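Local coordinates for protein alkaline phosphatase (Thermus thermophilus, PDB 7KWD) that binds zinc and magnesium ions and, as a homodimeric member of the alkaline phosphatase family, probably hydrolyses phosphate monoesters, at residues Tyr78-Asn84 against Pro437-Tyr443; Thr120-Phe125 against Leu470-Pro475. One frame throughout, in Å; residues are numbered along the deposited sequence. Where two conformers were deposited one is given.

Overall arrangement
The two contacts illustrate how remote parts of a chain can be joined either by a sheet or by side chains that stand in for one. Contact 1 is buried: two strands of the large mixed sheet pair through backbone hydrogen bonds, with aliphatic side chains along them, near the zinc site and the second subunit. Contact 2 is partly buried and lies farther from the centre, where two loops meet through the side chains of Tyr472 and Asn474, which bind the backbone of Lys123. The contacts share no strand or helix. Their segments alternate along the chain; the centres of contact 1 and contact 2 lie 23 Å apart, and the nearest atoms of contact 1 and contact 2 are about 12 Å apart.

Contact 1: residues Tyr78-Asn84 against Pro437-Tyr443; sequences YPNGLIN and PVMLLLY
Strand pairing in the central sheet of the alkaline phosphatase fold is seen here between 80-84 and 438-443. They run antiparallel with a marked twist, their axes 134° apart and 4.5 Å at closest approach. Ile83, Leu440 and Tyr78 give up the most area. Ile83 (chi1 p, phi/psi -115/141) forms a hydrogen-bonded pair with Val438: Ile83 N to Val438 O is 2.9 Å and Val438 N to Ile83 O 3.1 Å. Its side chain bridges two neighbours on one sheet face, Ile83 CG1 lying 3.7 Å from Val438 CG2 and Ile83 CG2 3.7 Å from Leu440 CD2. Leu440 (chi1 t, chi2 p) pairs with Gly81, which has no side chain; Gly81 N to Leu440 O is 2.8 Å and Leu440 N to Gly81 O 3.0 Å. In the non-hydrogen-bonded pairs, Asn80 lies opposite Leu441 (CA-CA 4.2 Å) and Leu82 opposite Met439 (CA-CA 5.1 Å). A fifth bond, Leu442 N to Pro79 O at 3.0 Å, carries the ladder beyond Asn80. There Tyr78 (chi1 m) offers its ring face to the edge of Tyr443 (chi1 t), centroids 4.5 Å apart and planes at 54°; Tyr78 CE1 comes within 3.2 Å of Tyr443 CE2. Beyond the pair, Tyr443 OH hydrogen-bonds Asp305, and the side chain of Val438 comes about 5 Å from that of the zinc ligand His318. Trp51 of the second subunit packs on Leu82 and Pro437. Strand 310-325 pairs with 438-443 and strand 454-456 with 80-84, while helix 70-75 packs against Met439, Leu441 and Tyr443.

Contact 2: residues Thr120-Phe125 against Leu470-Pro475; sequences TPLKPF and LRYQNP
Two loops of the alkaline phosphatase fold meet without forming a strand pair: 120-125 leads into helix 125-131, with Pro124 at its N-cap position, and 470-475 follows helix 459-468. They run nearly antiparallel, end-to-end directions 163° apart. Leu470 (phi/psi -126/41) opens 470-475, its CB 3.7 Å from Phe125 CE1, while Leu470 O meets the edge of the phenyl ring, 3.6 Å from that same Phe125 CE1. From Arg471 the chain is extended, so side chains alternate: Arg471 and Gln473 point away, Tyr472 and Asn474 toward the partner. Tyr472 (chi1 p, phi/psi -153/175) donates its hydroxyl to the backbone, Tyr472 OH to Lys123 O being 2.7 Å, and packs its CE1 4.1 Å from Phe125 CD1. The fully extended Lys123 side chain passes over this ring, with Lys123 CB 4.0 Å from Tyr472 CE2; Lys123 NZ makes a salt bridge with Glu131, and any cation-pi attraction to Tyr472 is long and weak. Asn474 (chi1 -87°) then acts like a stretch of neighbouring strand, its amide gripping both backbone polar atoms of one residue: Lys123 N to Asn474 OD1 is 2.8 Å and Asn474 ND2 to Lys123 O 2.9 Å, both almost linear. Lys123 O thus accepts from Asn474 and Tyr472 together. Asn474 ND2 also bonds Cys104 O, tying in the end of helix 95-104. Pro475 finishes the walk with an apolar patch, its CG 3.9 Å from Leu122 CD2 and likewise 3.9 Å from Thr120 CG2.

Contact 1: residues Tyr78-Asn84 against Pro437-Tyr443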
# COMPACT_ATOMS: atom_id res chain seq x y z
N TYR A 78 -7.57 6.93 -16.61
CA TYR A 78 -8.68 6.01 -16.83
C TYR A 78 -9.27 5.54 -15.52
O TYR A 78 -8.64 5.68 -14.46
CB TYR A 78 -8.17 4.82 -17.66
CG TYR A 78 -7.98 5.22 -19.09
CD1 TYR A 78 -6.74 5.58 -19.57
CD2 TYR A 78 -9.05 5.28 -19.95
CE1 TYR A 78 -6.57 5.97 -20.88
CE2 TYR A 78 -8.89 5.68 -21.24
CZ TYR A 78 -7.66 6.01 -21.72
OH TYR A 78 -7.53 6.40 -23.04
N PRO A 79 -10.49 5.01 -15.54
CA PRO A 79 -11.15 4.64 -14.29
C PRO A 79 -10.34 3.61 -13.53
O PRO A 79 -9.98 2.56 -14.07
CB PRO A 79 -12.50 4.07 -14.75
CG PRO A 79 -12.73 4.67 -16.08
CD PRO A 79 -11.36 4.74 -16.70
N ASN A 80 -10.06 3.91 -12.26
CA ASN A 80 -9.41 2.89 -11.45
C ASN A 80 -9.86 3.04 -10.01
O ASN A 80 -10.38 4.08 -9.58
CB ASN A 80 -7.87 2.91 -11.55
CG ASN A 80 -7.25 4.21 -11.10
OD1 ASN A 80 -6.77 4.35 -9.95
ND2 ASN A 80 -7.21 5.17 -12.02
N GLY A 81 -9.72 1.93 -9.31
CA GLY A 81 -10.09 1.85 -7.92
C GLY A 81 -9.30 0.71 -7.27
O GLY A 81 -8.18 0.43 -7.62
N LEU A 82 -9.96 0.10 -6.29
CA LEU A 82 -9.31 -0.75 -5.33
C LEU A 82 -10.14 -2.00 -5.14
O LEU A 82 -11.38 -1.91 -5.09
CB LEU A 82 -9.18 -0.05 -3.98
CG LEU A 82 -8.27 1.17 -3.88
CD1 LEU A 82 -8.33 1.75 -2.45
CD2 LEU A 82 -6.87 0.79 -4.27
N ILE A 83 -9.48 -3.15 -5.01
CA ILE A 83 -10.18 -4.36 -4.62
C ILE A 83 -9.71 -4.85 -3.26
O ILE A 83 -8.51 -4.83 -2.95
CB ILE A 83 -10.05 -5.49 -5.66
CG1 ILE A 83 -8.58 -5.70 -6.04
CG2 ILE A 83 -10.91 -5.20 -6.90
CD1 ILE A 83 -8.41 -7.03 -6.72
N ASN A 84 -10.66 -5.34 -2.46
CA ASN A 84 -10.35 -6.16 -1.29
C ASN A 84 -10.00 -7.58 -1.74
O ASN A 84 -10.66 -8.15 -2.62
CB ASN A 84 -11.53 -6.17 -0.31
CG ASN A 84 -11.49 -5.02 0.67
OD1 ASN A 84 -10.41 -4.57 1.10
ND2 ASN A 84 -12.66 -4.51 1.02
N PRO A 437 -5.70 -3.62 0.22
CA PRO A 437 -6.40 -3.52 -1.07
C PRO A 437 -5.45 -3.07 -2.17
O PRO A 437 -4.45 -2.38 -1.91
CB PRO A 437 -7.50 -2.49 -0.81
CG PRO A 437 -7.07 -1.75 0.41
CD PRO A 437 -6.22 -2.69 1.22
N VAL A 438 -5.72 -3.49 -3.41
CA VAL A 438 -4.79 -3.30 -4.51
C VAL A 438 -5.52 -2.81 -5.76
O VAL A 438 -6.74 -2.66 -5.79
CB VAL A 438 -4.00 -4.59 -4.82
CG1 VAL A 438 -3.06 -4.88 -3.65
CG2 VAL A 438 -4.97 -5.73 -5.05
N MET A 439 -4.72 -2.55 -6.78
CA MET A 439 -5.14 -1.85 -7.99
C MET A 439 -6.18 -2.61 -8.80
O MET A 439 -6.05 -3.80 -9.06
CB MET A 439 -3.92 -1.61 -8.86
CG MET A 439 -4.20 -1.06 -10.24
SD MET A 439 -2.67 -0.89 -11.16
CE MET A 439 -2.32 -2.52 -11.65
N LEU A 440 -7.19 -1.86 -9.28
CA LEU A 440 -8.10 -2.32 -10.33
C LEU A 440 -8.29 -1.17 -11.31
O LEU A 440 -8.67 -0.07 -10.90
CB LEU A 440 -9.45 -2.73 -9.77
CG LEU A 440 -10.63 -2.92 -10.73
CD1 LEU A 440 -10.43 -4.08 -11.74
CD2 LEU A 440 -11.85 -3.21 -9.90
N LEU A 441 -8.06 -1.45 -12.59
CA LEU A 441 -8.04 -0.41 -13.62
C LEU A 441 -8.73 -0.89 -14.88
O LEU A 441 -8.50 -2.01 -15.32
CB LEU A 441 -6.60 -0.01 -13.95
CG LEU A 441 -6.23 0.71 -15.25
CD1 LEU A 441 -6.65 2.15 -15.17
CD2 LEU A 441 -4.73 0.64 -15.44
N LEU A 442 -9.53 -0.01 -15.48
CA LEU A 442 -10.29 -0.31 -16.68
C LEU A 442 -9.83 0.55 -17.84
O LEU A 442 -9.75 1.78 -17.73
CB LEU A 442 -11.78 -0.07 -16.48
CG LEU A 442 -12.41 -0.82 -15.30
CD1 LEU A 442 -13.89 -0.40 -15.14
CD2 LEU A 442 -12.29 -2.28 -15.52
N TYR A 443 -9.54 -0.08 -18.97
CA TYR A 443 -9.03 0.64 -20.13
C TYR A 443 -9.92 0.26 -21.30
O TYR A 443 -9.84 -0.86 -21.83
CB TYR A 443 -7.56 0.32 -20.42
CG TYR A 443 -7.00 1.16 -21.54
CD1 TYR A 443 -7.15 0.78 -22.87
CD2 TYR A 443 -6.38 2.37 -21.28
CE1 TYR A 443 -6.66 1.57 -23.90
CE2 TYR A 443 -5.88 3.14 -22.31
CZ TYR A 443 -6.02 2.73 -23.62
OH TYR A 443 -5.51 3.53 -24.62

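Contact 2: residues Thr120-Phe125 against Leu470-Pro475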
# COMPACT_ATOMS: atom_id res chain seq x y z
N THR A 120 -17.14 -28.86 -4.02
CA THR A 120 -18.11 -28.32 -4.97
C THR A 120 -17.40 -27.64 -6.13
O THR A 120 -16.63 -26.70 -5.90
CB THR A 120 -19.02 -27.31 -4.28
OG1 THR A 120 -19.58 -27.90 -3.11
CG2 THR A 120 -20.10 -26.88 -5.22
N PRO A 121 -17.57 -28.08 -7.37
CA PRO A 121 -16.90 -27.41 -8.47
C PRO A 121 -17.60 -26.12 -8.83
O PRO A 121 -18.82 -25.98 -8.69
CB PRO A 121 -16.97 -28.43 -9.63
CG PRO A 121 -18.17 -29.23 -9.33
CD PRO A 121 -18.15 -29.37 -7.80
N LEU A 122 -16.80 -25.17 -9.28
CA LEU A 122 -17.27 -23.88 -9.76
C LEU A 122 -16.98 -23.79 -11.25
O LEU A 122 -16.05 -24.44 -11.75
CB LEU A 122 -16.59 -22.74 -9.02
CG LEU A 122 -16.52 -22.88 -7.49
CD1 LEU A 122 -15.68 -21.78 -6.86
CD2 LEU A 122 -17.94 -22.89 -6.92
N LYS A 123 -17.76 -22.99 -11.95
CA LYS A 123 -17.52 -22.79 -13.37
C LYS A 123 -16.78 -21.49 -13.54
O LYS A 123 -17.36 -20.42 -13.26
CB LYS A 123 -18.83 -22.77 -14.14
CG LYS A 123 -18.68 -22.75 -15.66
CD LYS A 123 -20.08 -22.85 -16.25
CE LYS A 123 -20.11 -22.70 -17.74
NZ LYS A 123 -21.52 -22.79 -18.23
N PRO A 124 -15.53 -21.50 -13.97
CA PRO A 124 -14.77 -20.25 -14.08
C PRO A 124 -15.00 -19.57 -15.43
O PRO A 124 -15.38 -20.19 -16.42
CB PRO A 124 -13.31 -20.72 -13.95
CG PRO A 124 -13.31 -22.14 -14.50
CD PRO A 124 -14.73 -22.68 -14.39
N PHE A 125 -14.68 -18.28 -15.44
CA PHE A 125 -15.21 -17.39 -16.48
C PHE A 125 -14.71 -17.75 -17.87
O PHE A 125 -15.46 -17.64 -18.84
CB PHE A 125 -14.88 -15.92 -16.16
CG PHE A 125 -15.58 -14.99 -17.07
CD1 PHE A 125 -16.94 -14.79 -16.93
CD2 PHE A 125 -14.92 -14.38 -18.12
CE1 PHE A 125 -17.63 -13.97 -17.82
CE2 PHE A 125 -15.59 -13.56 -19.00
CZ PHE A 125 -16.95 -13.38 -18.85
N LEU A 470 -22.09 -12.45 -20.25
CA LEU A 470 -21.86 -13.79 -19.73
C LEU A 470 -22.00 -13.79 -18.22
O LEU A 470 -21.23 -14.44 -17.51
CB LEU A 470 -20.48 -14.29 -20.15
CG LEU A 470 -20.36 -14.61 -21.64
CD1 LEU A 470 -18.93 -14.92 -22.02
CD2 LEU A 470 -21.28 -15.75 -22.03
N ARG A 471 -23.00 -13.08 -17.71
CA ARG A 471 -23.33 -13.22 -16.30
C ARG A 471 -24.00 -14.55 -16.02
O ARG A 471 -24.97 -14.94 -16.68
CB ARG A 471 -24.25 -12.10 -15.86
CG ARG A 471 -23.66 -10.68 -16.03
CD ARG A 471 -24.64 -9.75 -15.34
NE ARG A 471 -24.58 -8.33 -15.68
CZ ARG A 471 -24.92 -7.80 -16.85
NH1 ARG A 471 -25.32 -8.57 -17.90
NH2 ARG A 471 -24.85 -6.50 -16.97
N TYR A 472 -23.48 -15.24 -15.00
CA TYR A 472 -24.04 -16.46 -14.43
C TYR A 472 -23.57 -16.49 -12.98
O TYR A 472 -22.79 -15.64 -12.55
CB TYR A 472 -23.58 -17.69 -15.20
CG TYR A 472 -22.09 -17.90 -15.16
CD1 TYR A 472 -21.23 -17.23 -16.05
CD2 TYR A 472 -21.52 -18.77 -14.25
CE1 TYR A 472 -19.87 -17.46 -16.04
CE2 TYR A 472 -20.16 -18.99 -14.21
CZ TYR A 472 -19.34 -18.34 -15.10
OH TYR A 472 -17.97 -18.56 -15.05
N GLN A 473 -24.03 -17.46 -12.23
CA GLN A 473 -23.73 -17.54 -10.81
C GLN A 473 -23.07 -18.88 -10.49
O GLN A 473 -23.30 -19.88 -11.16
CB GLN A 473 -24.99 -17.36 -9.96
CG GLN A 473 -26.08 -18.38 -10.21
CD GLN A 473 -27.24 -18.20 -9.24
OE1 GLN A 473 -28.16 -17.42 -9.51
NE2 GLN A 473 -27.20 -18.91 -8.11
N ASN A 474 -22.23 -18.86 -9.46
CA ASN A 474 -21.56 -20.00 -8.86
C ASN A 474 -22.04 -20.09 -7.42
O ASN A 474 -22.36 -19.07 -6.80
CB ASN A 474 -20.03 -19.85 -8.89
CG ASN A 474 -19.42 -20.37 -10.19
OD1 ASN A 474 -19.63 -21.50 -10.58
ND2 ASN A 474 -18.63 -19.52 -10.85
N PRO A 475 -22.07 -21.28 -6.86
CA PRO A 475 -22.51 -21.40 -5.47
C PRO A 475 -21.55 -20.77 -4.48
O PRO A 475 -20.34 -20.65 -4.72
CB PRO A 475 -22.62 -22.92 -5.25
CG PRO A 475 -21.69 -23.53 -6.30
CD PRO A 475 -21.79 -22.58 -7.48